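Local coordinates for 3-oxoacyl-[acyl-carrier-protein] synthase, mitochondrial (Arabidopsis thaliana, PDB 2IX4) that catalyses the condensation steps of mitochondrial fatty acid synthesis, lengthening acyl chains by two carbons taken from malonyl-ACP, at residues Thr190-Gln194 against Phe195-Asp199; Val18-Thr21 against Trp22-Leu25. All coordinates share one frame; numbering follows the deposited sequence. Where two conformers were deposited one is given.

Contact 1: residues Thr190-Gln194 against Phe195-Asp199; sequences TRMIQ and FGDAD
M192 O takes two backbone N-H groups, which reach it from opposite faces of its carbonyl plane: D197 N at 2.8 Å and G196 N at 3.0 Å. One residue earlier, F195 N bonds to R191 O (2.9 Å). G196 N also makes a weak second bond to I193 O, an oxygen that R1 grips as well. Among the side chains, R191 NH1 meets Q194 OE1 at 3.0 Å, arriving in the amide plane on a lone pair; this ties the Q194 amide to the NH1 end of R191. R191 also pairs with D197 of the second subunit and makes a cation-pi contact with F195 of that subunit, contacts returned in exchange, while its NH2 bonds Q306 of its own chain.

Further out, the D197 side chain lies across M192, OD2 standing 3.8 Å from M192 CB, with P171 next to both. I193 turns its backbone to the returning chain: its CA-H points almost straight at A198 O (3.4 Å, 161° at the hydrogen). With CG2 anti to the backbone N, I193 CG1 and CG2 both touch that same oxygen from one side, and the side chain goes on to L257 and V3. The positive phi of G196 (109°) makes it the C-prime residue of a Schellman motif, which ends helix 181-195 and turns the chain toward strand 200-207.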
loop_
_atom_site.group_PDB
_atom_site.type_symbol
_atom_site.label_atom_id
_atom_site.label_comp_id
_atom_site.label_asym_id
_atom_site.label_seq_id
_atom_site.Cartn_x
_atom_site.Cartn_y
_atom_site.Cartn_z
ATOM N N THR A 190 -11.868 2.006 8.603
ATOM C CA THR A 190 -13.123 1.610 9.241
ATOM C C THR A 190 -12.909 0.431 10.200
ATOM O O THR A 190 -13.329 0.491 11.358
ATOM C CB THR A 190 -14.189 1.275 8.178
ATOM O OG1 THR A 190 -14.429 2.438 7.381
ATOM C CG2 THR A 190 -15.503 0.830 8.818
ATOM N N ARG A 191 -12.242 -0.621 9.718
ATOM C CA ARG A 191 -11.899 -1.782 10.553
ATOM C C ARG A 191 -11.124 -1.393 11.812
ATOM O O ARG A 191 -11.337 -1.969 12.881
ATOM C CB ARG A 191 -11.090 -2.811 9.757
ATOM C CG ARG A 191 -11.859 -3.543 8.672
ATOM C CD ARG A 191 -12.696 -4.694 9.229
ATOM N NE ARG A 191 -13.446 -5.371 8.172
ATOM C CZ ARG A 191 -14.607 -4.943 7.678
ATOM N NH1 ARG A 191 -15.175 -3.836 8.145
ATOM N NH2 ARG A 191 -15.204 -5.631 6.713
ATOM N N MET A 192 -10.228 -0.418 11.675
ATOM C CA MET A 192 -9.436 0.083 12.798
ATOM C C MET A 192 -10.289 0.785 13.858
ATOM O O MET A 192 -10.082 0.579 15.052
ATOM C CB MET A 192 -8.315 1.008 12.307
ATOM C CG MET A 192 -7.234 0.291 11.508
ATOM S SD MET A 192 -6.050 1.379 10.685
ATOM C CE MET A 192 -5.178 0.183 9.676
ATOM N N ILE A 193 -11.236 1.612 13.424
ATOM C CA ILE A 193 -12.165 2.266 14.353
ATOM C C ILE A 193 -13.067 1.223 15.022
ATOM O O ILE A 193 -13.307 1.282 16.231
ATOM C CB ILE A 193 -13.007 3.374 13.660
ATOM C CG1 ILE A 193 -12.087 4.470 13.102
ATOM C CG2 ILE A 193 -14.018 3.983 14.637
ATOM C CD1 ILE A 193 -12.750 5.421 12.119
ATOM N N GLN A 194 -13.541 0.265 14.228
ATOM C CA GLN A 194 -14.382 -0.826 14.725
ATOM C C GLN A 194 -13.684 -1.616 15.829
ATOM O O GLN A 194 -14.276 -1.868 16.879
ATOM C CB GLN A 194 -14.791 -1.764 13.582
ATOM C CG GLN A 194 -15.911 -1.230 12.697
ATOM C CD GLN A 194 -16.088 -2.029 11.410
ATOM O OE1 GLN A 194 -15.123 -2.526 10.830
ATOM N NE2 GLN A 194 -17.327 -2.143 10.956
ATOM N N PHE A 195 -12.426 -1.990 15.588
ATOM C CA PHE A 195 -11.638 -2.760 16.556
ATOM C C PHE A 195 -11.222 -1.940 17.777
ATOM O O PHE A 195 -11.020 -2.496 18.855
ATOM C CB PHE A 195 -10.399 -3.366 15.893
ATOM C CG PHE A 195 -9.737 -4.442 16.711
ATOM C CD1 PHE A 195 -10.149 -5.767 16.604
ATOM C CD2 PHE A 195 -8.695 -4.133 17.586
ATOM C CE1 PHE A 195 -9.535 -6.768 17.361
ATOM C CE2 PHE A 195 -8.075 -5.125 18.343
ATOM C CZ PHE A 195 -8.496 -6.446 18.229
ATOM N N GLY A 196 -11.090 -0.628 17.604
ATOM C CA GLY A 196 -10.703 0.261 18.703
ATOM C C GLY A 196 -9.296 0.832 18.608
ATOM O O GLY A 196 -8.809 1.440 19.563
ATOM N N ASP A 197 -8.650 0.639 17.456
ATOM C CA ASP A 197 -7.307 1.170 17.191
ATOM C C ASP A 197 -7.298 2.699 17.152
ATOM O O ASP A 197 -6.275 3.332 17.428
ATOM C CB ASP A 197 -6.767 0.637 15.858
ATOM C CG ASP A 197 -6.607 -0.876 15.845
ATOM O OD1 ASP A 197 -5.955 -1.433 16.756
ATOM O OD2 ASP A 197 -7.123 -1.513 14.905
ATOM N N ALA A 198 -8.441 3.275 16.784
ATOM C CA ALA A 198 -8.615 4.723 16.685
ATOM C C ALA A 198 -10.076 5.105 16.892
ATOM O O ALA A 198 -10.969 4.264 16.773
ATOM C CB ALA A 198 -8.129 5.222 15.331
ATOM N N ASP A 199 -10.310 6.377 17.205
ATOM C CA ASP A 199 -11.662 6.914 17.290
ATOM C C ASP A 199 -12.008 7.747 16.058
ATOM O O ASP A 199 -13.182 7.905 15.726
ATOM C CB ASP A 199 -11.833 7.762 18.551
ATOM C CG ASP A 199 -11.836 6.931 19.820
ATOM O OD1 ASP A 199 -12.249 5.748 19.778
ATOM O OD2 ASP A 199 -11.428 7.467 20.870
#

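Contact 2: residues Val18-Thr21 against Trp22-Leu25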
loop_
_atom_site.group_PDB
_atom_site.type_symbol
_atom_site.label_atom_id
_atom_site.label_comp_id
_atom_site.label_asym_id
_atom_site.label_seq_id
_atom_site.Cartn_x
_atom_site.Cartn_y
_atom_site.Cartn_z
ATOM N N VAL A 18 -15.329 20.063 -2.364
ATOM C CA VAL A 18 -16.537 19.240 -2.508
ATOM C C VAL A 18 -17.657 20.001 -3.229
ATOM O O VAL A 18 -18.253 19.479 -4.172
ATOM C CB VAL A 18 -17.034 18.693 -1.131
ATOM C CG1 VAL A 18 -18.393 18.015 -1.262
ATOM C CG2 VAL A 18 -16.023 17.717 -0.541
ATOM N N GLU A 19 -17.919 21.233 -2.792
ATOM C CA GLU A 19 -18.973 22.071 -3.372
ATOM C C GLU A 19 -18.844 22.178 -4.895
ATOM O O GLU A 19 -19.787 21.861 -5.624
ATOM C CB GLU A 19 -18.968 23.463 -2.727
ATOM C CG GLU A 19 -20.244 24.287 -2.949
ATOM C CD GLU A 19 -20.236 25.099 -4.242
ATOM O OE1 GLU A 19 -19.171 25.648 -4.610
ATOM O OE2 GLU A 19 -21.307 25.202 -4.886
ATOM N N THR A 20 -17.671 22.601 -5.361
ATOM C CA THR A 20 -17.418 22.800 -6.787
ATOM C C THR A 20 -17.505 21.496 -7.590
ATOM O O THR A 20 -18.129 21.463 -8.652
ATOM C CB THR A 20 -16.061 23.514 -7.024
ATOM O OG1 THR A 20 -16.080 24.796 -6.379
ATOM C CG2 THR A 20 -15.798 23.720 -8.513
ATOM N N THR A 21 -16.887 20.434 -7.078
ATOM C CA THR A 21 -16.893 19.127 -7.746
ATOM C C THR A 21 -18.315 18.576 -7.899
ATOM O O THR A 21 -18.731 18.230 -9.005
ATOM C CB THR A 21 -15.990 18.106 -7.007
ATOM O OG1 THR A 21 -14.624 18.523 -7.104
ATOM C CG2 THR A 21 -16.127 16.702 -7.604
ATOM N N TRP A 22 -19.048 18.515 -6.787
ATOM C CA TRP A 22 -20.425 18.012 -6.768
ATOM C C TRP A 22 -21.390 18.819 -7.649
ATOM O O TRP A 22 -22.218 18.233 -8.352
ATOM C CB TRP A 22 -20.951 17.942 -5.328
ATOM C CG TRP A 22 -22.327 17.344 -5.202
ATOM C CD1 TRP A 22 -23.478 18.003 -4.879
ATOM C CD2 TRP A 22 -22.692 15.971 -5.399
ATOM N NE1 TRP A 22 -24.535 17.126 -4.859
ATOM C CE2 TRP A 22 -24.082 15.874 -5.176
ATOM C CE3 TRP A 22 -21.977 14.813 -5.741
ATOM C CZ2 TRP A 22 -24.775 14.661 -5.279
ATOM C CZ3 TRP A 22 -22.666 13.609 -5.848
ATOM C CH2 TRP A 22 -24.052 13.544 -5.617
ATOM N N ARG A 23 -21.279 20.148 -7.608
ATOM C CA ARG A 23 -22.137 21.020 -8.413
ATOM C C ARG A 23 -21.939 20.751 -9.903
ATOM O O ARG A 23 -22.907 20.559 -10.638
ATOM C CB ARG A 23 -21.864 22.497 -8.119
ATOM C CG ARG A 23 -23.081 23.394 -8.304
ATOM C CD ARG A 23 -22.808 24.625 -9.173
ATOM N NE ARG A 23 -21.504 25.248 -8.939
ATOM C CZ ARG A 23 -20.574 25.429 -9.874
ATOM N NH1 ARG A 23 -20.791 25.048 -11.129
ATOM N NH2 ARG A 23 -19.422 26.006 -9.556
ATOM N N ARG A 24 -20.680 20.728 -10.332
ATOM C CA ARG A 24 -20.338 20.496 -11.734
ATOM C C ARG A 24 -20.660 19.074 -12.197
ATOM O O ARG A 24 -21.056 18.866 -13.348
ATOM C CB ARG A 24 -18.867 20.844 -11.984
ATOM C CG ARG A 24 -18.587 22.352 -11.937
ATOM C CD ARG A 24 -17.139 22.696 -12.269
ATOM N NE ARG A 24 -16.693 22.090 -13.524
ATOM C CZ ARG A 24 -15.457 22.175 -14.013
ATOM N NH1 ARG A 24 -14.517 22.853 -13.361
ATOM N NH2 ARG A 24 -15.158 21.580 -15.163
ATOM N N LEU A 25 -20.509 18.108 -11.292
ATOM C CA LEU A 25 -20.854 16.713 -11.576
ATOM C C LEU A 25 -22.346 16.567 -11.875
ATOM O O LEU A 25 -22.726 15.961 -12.879
ATOM C CB LEU A 25 -20.464 15.800 -10.404
ATOM C CG LEU A 25 -20.770 14.301 -10.548
ATOM C CD1 LEU A 25 -19.788 13.621 -11.501
ATOM C CD2 LEU A 25 -20.759 13.614 -9.190
#
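V18 O receives W22 N at 2.9 Å in the opening turn of helix 18-26, an amphipathic alpha-helix packed against strand 3-12 and helix 364-378 of the thiolase-like fold. The i to i+4 pattern continues through R23 N to E19 O, R24 N to T20 O and L25 N to T21 O.

The inward side carries T21, W22 and L25, which are buried, with V18 at its margin. V18 and W22 pack on L374, T21 and L25 on F371, and the W22 ring meets H378 with its plane turned by about 20°. T21 directs its hydroxyl back along the helix, OG1 anti to the carbonyl carbon (chi1 -66°), where it bonds with G17 O and T12 OG1, so this buried polar atom is satisfied.

The solvent side, where E19 and R23 are exposed, is looser. Their charges are opposite, but R23 has two conformers; in the one given, E19 OE2 is 4.1 Å from R23 NE, at the guanidinium edge and beyond salt-bridge range, a tentative spacing. R24 instead sends its charge to E29. Its aliphatic stem runs beside T20, pointing the same way: CG lies 3.4 Å from T20 O, and CD comes within 4.1 Å of T20 CG2.

Contact 1 ends helix 181-195, whereas contact 2 covers nearly all of the short helix 18-26. They do not touch; their centres lie 30 Å apart and their nearest atoms about 17 Å. Both pack on strand 3-12, contact 1 at V3 and contact 2 at L8 and M10. Neither forms the active site. Helix 181-195 begins two residues after C179, the predicted active-site cysteine in the hexanoic acid pocket; contact 2 is placed instead near the bound potassium ion, about 11 Å from the L25 side chain. Contact 1 faces the second subunit; contact 2 stays within its own chain.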